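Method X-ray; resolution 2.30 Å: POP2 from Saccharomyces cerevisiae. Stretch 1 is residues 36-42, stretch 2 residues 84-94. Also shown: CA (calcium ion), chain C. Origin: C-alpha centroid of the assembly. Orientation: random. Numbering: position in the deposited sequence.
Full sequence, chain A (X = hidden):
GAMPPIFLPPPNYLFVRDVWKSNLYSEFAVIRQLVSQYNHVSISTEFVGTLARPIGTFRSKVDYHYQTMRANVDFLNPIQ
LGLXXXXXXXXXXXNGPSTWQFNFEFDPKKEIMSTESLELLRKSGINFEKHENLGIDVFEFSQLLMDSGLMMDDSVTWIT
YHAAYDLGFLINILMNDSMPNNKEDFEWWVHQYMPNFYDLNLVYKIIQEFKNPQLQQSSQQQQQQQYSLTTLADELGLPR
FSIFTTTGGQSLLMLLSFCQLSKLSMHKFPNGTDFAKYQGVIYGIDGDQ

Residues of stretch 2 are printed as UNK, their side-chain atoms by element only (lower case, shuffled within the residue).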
# COMPACT_ATOMS: atom_id res chain seq x y z
N SER A 36 1.29 5.56 16.98
CA SER A 36 2.07 6.69 17.50
C SER A 36 3.58 6.43 17.44
O SER A 36 4.36 7.34 17.20
CB SER A 36 1.66 7.03 18.95
OG SER A 36 1.92 5.94 19.82
N GLN A 37 3.99 5.18 17.63
CA GLN A 37 5.41 4.83 17.57
C GLN A 37 5.79 4.30 16.18
O GLN A 37 6.80 4.71 15.58
CB GLN A 37 5.75 3.77 18.63
CG GLN A 37 7.22 3.38 18.64
CD GLN A 37 7.56 2.44 19.79
OE1 GLN A 37 6.78 2.29 20.73
NE2 GLN A 37 8.73 1.83 19.73
N TYR A 38 4.99 3.37 15.69
CA TYR A 38 5.23 2.79 14.38
C TYR A 38 4.37 3.59 13.42
O TYR A 38 3.35 3.11 12.92
CB TYR A 38 4.88 1.31 14.42
CG TYR A 38 5.70 0.59 15.48
CD1 TYR A 38 5.15 0.30 16.74
CD2 TYR A 38 7.04 0.28 15.25
CE1 TYR A 38 5.93 -0.28 17.74
CE2 TYR A 38 7.83 -0.30 16.24
CZ TYR A 38 7.26 -0.57 17.48
OH TYR A 38 8.05 -1.14 18.46
N ASN A 39 4.83 4.82 13.19
CA ASN A 39 4.13 5.81 12.37
C ASN A 39 4.34 5.78 10.86
O ASN A 39 3.91 6.70 10.17
CB ASN A 39 4.38 7.23 12.92
CG ASN A 39 5.87 7.62 12.93
OD1 ASN A 39 6.70 7.01 12.26
ND2 ASN A 39 6.21 8.66 13.70
N HIS A 40 5.01 4.74 10.36
CA HIS A 40 5.21 4.59 8.92
C HIS A 40 4.27 3.45 8.50
O HIS A 40 4.34 2.34 9.05
CB HIS A 40 6.67 4.25 8.58
CG HIS A 40 7.57 5.44 8.52
ND1 HIS A 40 7.74 6.31 9.58
CD2 HIS A 40 8.34 5.93 7.52
CE1 HIS A 40 8.56 7.28 9.23
NE2 HIS A 40 8.94 7.07 7.98
N VAL A 41 3.39 3.73 7.56
CA VAL A 41 2.39 2.76 7.09
C VAL A 41 2.48 2.52 5.58
O VAL A 41 2.42 3.46 4.79
CB VAL A 41 0.96 3.29 7.36
CG1 VAL A 41 -0.06 2.16 7.22
CG2 VAL A 41 0.91 3.91 8.74
N SER A 42 2.62 1.25 5.19
CA SER A 42 2.67 0.91 3.77
C SER A 42 1.33 0.28 3.42
O SER A 42 0.68 -0.32 4.28
CB SER A 42 3.78 -0.08 3.49
OG SER A 42 3.53 -1.28 4.21
N UNK A 84 1.16 -2.42 6.65
CA UNK A 84 2.29 -2.81 7.46
C UNK A 84 2.74 -1.55 8.20
O UNK A 84 2.72 -0.45 7.63
o UNK A 84 4.31 -4.13 7.36
c UNK A 84 3.42 -3.36 6.59
N UNK A 85 3.14 -1.71 9.46
CA UNK A 85 3.60 -0.59 10.27
C UNK A 85 5.01 -0.77 10.79
O UNK A 85 5.43 -1.89 11.10
c UNK A 85 1.44 0.49 11.34
c UNK A 85 0.64 0.11 10.12
c UNK A 85 2.66 -0.41 11.47
c UNK A 85 0.61 0.36 12.61
N UNK A 86 5.74 0.34 10.90
CA UNK A 86 7.09 0.34 11.45
C UNK A 86 7.47 1.79 11.73
O UNK A 86 6.74 2.71 11.34
o UNK A 86 8.50 0.73 9.51
c UNK A 86 8.10 -0.25 10.46
N UNK A 87 8.60 2.00 12.41
CA UNK A 87 9.06 3.36 12.67
C UNK A 87 9.90 3.76 11.46
O UNK A 87 10.02 2.99 10.50
o UNK A 87 11.81 2.54 15.02
c UNK A 87 11.20 2.69 13.94
o UNK A 87 11.65 2.27 12.85
c UNK A 87 9.86 3.43 13.99
N UNK A 88 10.50 4.94 11.50
CA UNK A 88 11.29 5.42 10.37
C UNK A 88 12.49 4.55 10.02
O UNK A 88 12.92 4.51 8.87
c UNK A 88 11.76 6.87 10.64
N UNK A 89 13.03 3.83 11.00
CA UNK A 89 14.19 2.98 10.75
C UNK A 89 13.84 1.54 10.44
O UNK A 89 14.72 0.68 10.41
n UNK A 89 16.49 4.84 11.08
c UNK A 89 15.78 4.39 12.11
c UNK A 89 15.14 3.03 11.94
o UNK A 89 15.63 5.03 13.15
N UNK A 90 12.55 1.28 10.23
CA UNK A 90 12.13 -0.08 9.90
C UNK A 90 11.97 -1.02 11.08
O UNK A 90 11.76 -2.22 10.88
N UNK A 91 12.07 -0.50 12.30
CA UNK A 91 11.90 -1.32 13.49
C UNK A 91 10.42 -1.63 13.63
O UNK A 91 9.57 -0.81 13.25
c UNK A 91 13.81 -0.19 14.69
c UNK A 91 12.35 -0.57 14.74
n UNK A 91 14.64 -1.07 14.12
o UNK A 91 14.20 0.87 15.17
N UNK A 92 10.12 -2.81 14.17
CA UNK A 92 8.75 -3.25 14.38
C UNK A 92 8.63 -3.85 15.77
O UNK A 92 9.63 -4.20 16.40
c UNK A 92 8.12 -4.87 10.85
c UNK A 92 8.31 -3.73 11.88
n UNK A 92 5.94 -4.19 9.76
c UNK A 92 7.42 -4.42 9.57
c UNK A 92 8.39 -4.29 13.32
N UNK A 93 7.40 -3.95 16.30
CA UNK A 93 7.22 -4.53 17.64
C UNK A 93 7.73 -5.97 17.68
O UNK A 93 7.48 -6.74 16.76
c UNK A 93 5.71 -4.41 17.86
c UNK A 93 6.12 -3.44 15.78
c UNK A 93 5.14 -4.33 16.46
N UNK A 94 8.44 -6.32 18.76
CA UNK A 94 8.99 -7.67 18.90
C UNK A 94 7.93 -8.73 19.20
O UNK A 94 8.15 -9.92 19.00
o UNK A 94 11.74 -6.96 18.41
c UNK A 94 11.32 -6.88 19.59
c UNK A 94 10.08 -7.70 19.98
o UNK A 94 11.87 -6.18 20.47
CA CA C . 0.50 4.20 20.91
O HOH W 1 -1.10 5.07 18.96

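Position 84 carries one carbon and one oxygen. Its CB lies 3.2 Å from OG of Ser42, and its backbone forms two hydrogen bonds with that residue, Ser42 N to O of 84 (3.0 Å) and N of 84 to Ser42 O (3.2 Å). This is Ser84.

Position 85 has four carbons, forked at the second. One tip comes within 3.6 Å of Val41 CG1, and CB is 4.1 Å from Tyr38 CB; this is Leu85, on the same sheet face as Val41.

Position 86 again holds one carbon and one oxygen. The oxygen stands 4.1 Å from His40 CB but is 2.9 Å from the backbone O of position 87, to which it donates a hydrogen bond. This is Ser86.

At position 87 two carbons, the second bearing two oxygens, identify Asp87. CB touches Gln37 O at 3.7 Å, although its CA-to-CB bond points away overall; OD2 instead accepts a hydrogen bond from N of position 91 (2.9 Å) and a weak one from N of position 89 (2.8 Å), bracing the type I turn that begins here.

A lone carbon at position 88, 3.5 Å from His40 CE1, is the CB of Ala88. Its CA sits over the imidazole face, 3.7 Å from the centroid of the His40 ring.

Position 89 has two carbons, the second with one oxygen and one nitrogen, and reaches nothing on stretch 1: Asn89. Position 90 has no side-chain atoms, and its phi of 81° would jam a CB against the preceding carbonyl, so Gly90 closes the turn.

Position 91 repeats the pattern of two carbons, one oxygen and one nitrogen. Its backbone O approaches the Tyr38 ring edge, 3.4 Å from CD2. It is Asn91.

Four carbons in a row ending in nitrogen at position 92 give Lys92. The CA-to-CB bond points away from stretch 1, and NZ turns back to Ser84 OG (2.9 Å) and Leu85 O (2.7 Å).

At position 93, three carbons close a ring onto the backbone N: Pro93, whose CD packs over the Tyr38 ring, 3.5 Å from CZ. Position 94, two carbons with two terminal oxygens, is Asp94, out of contact.

The contact joins an antiparallel ladder to an aromatic ring covered on one face and along its edge. His40 N to Ser86 O (2.8 Å) and Ser86 N to His40 O (3.1 Å) complete the backbone pairing, while beyond the strands the returning loop brings Pro93 onto Tyr38.

Stretch 2 84-94: SLSDANGNKPD
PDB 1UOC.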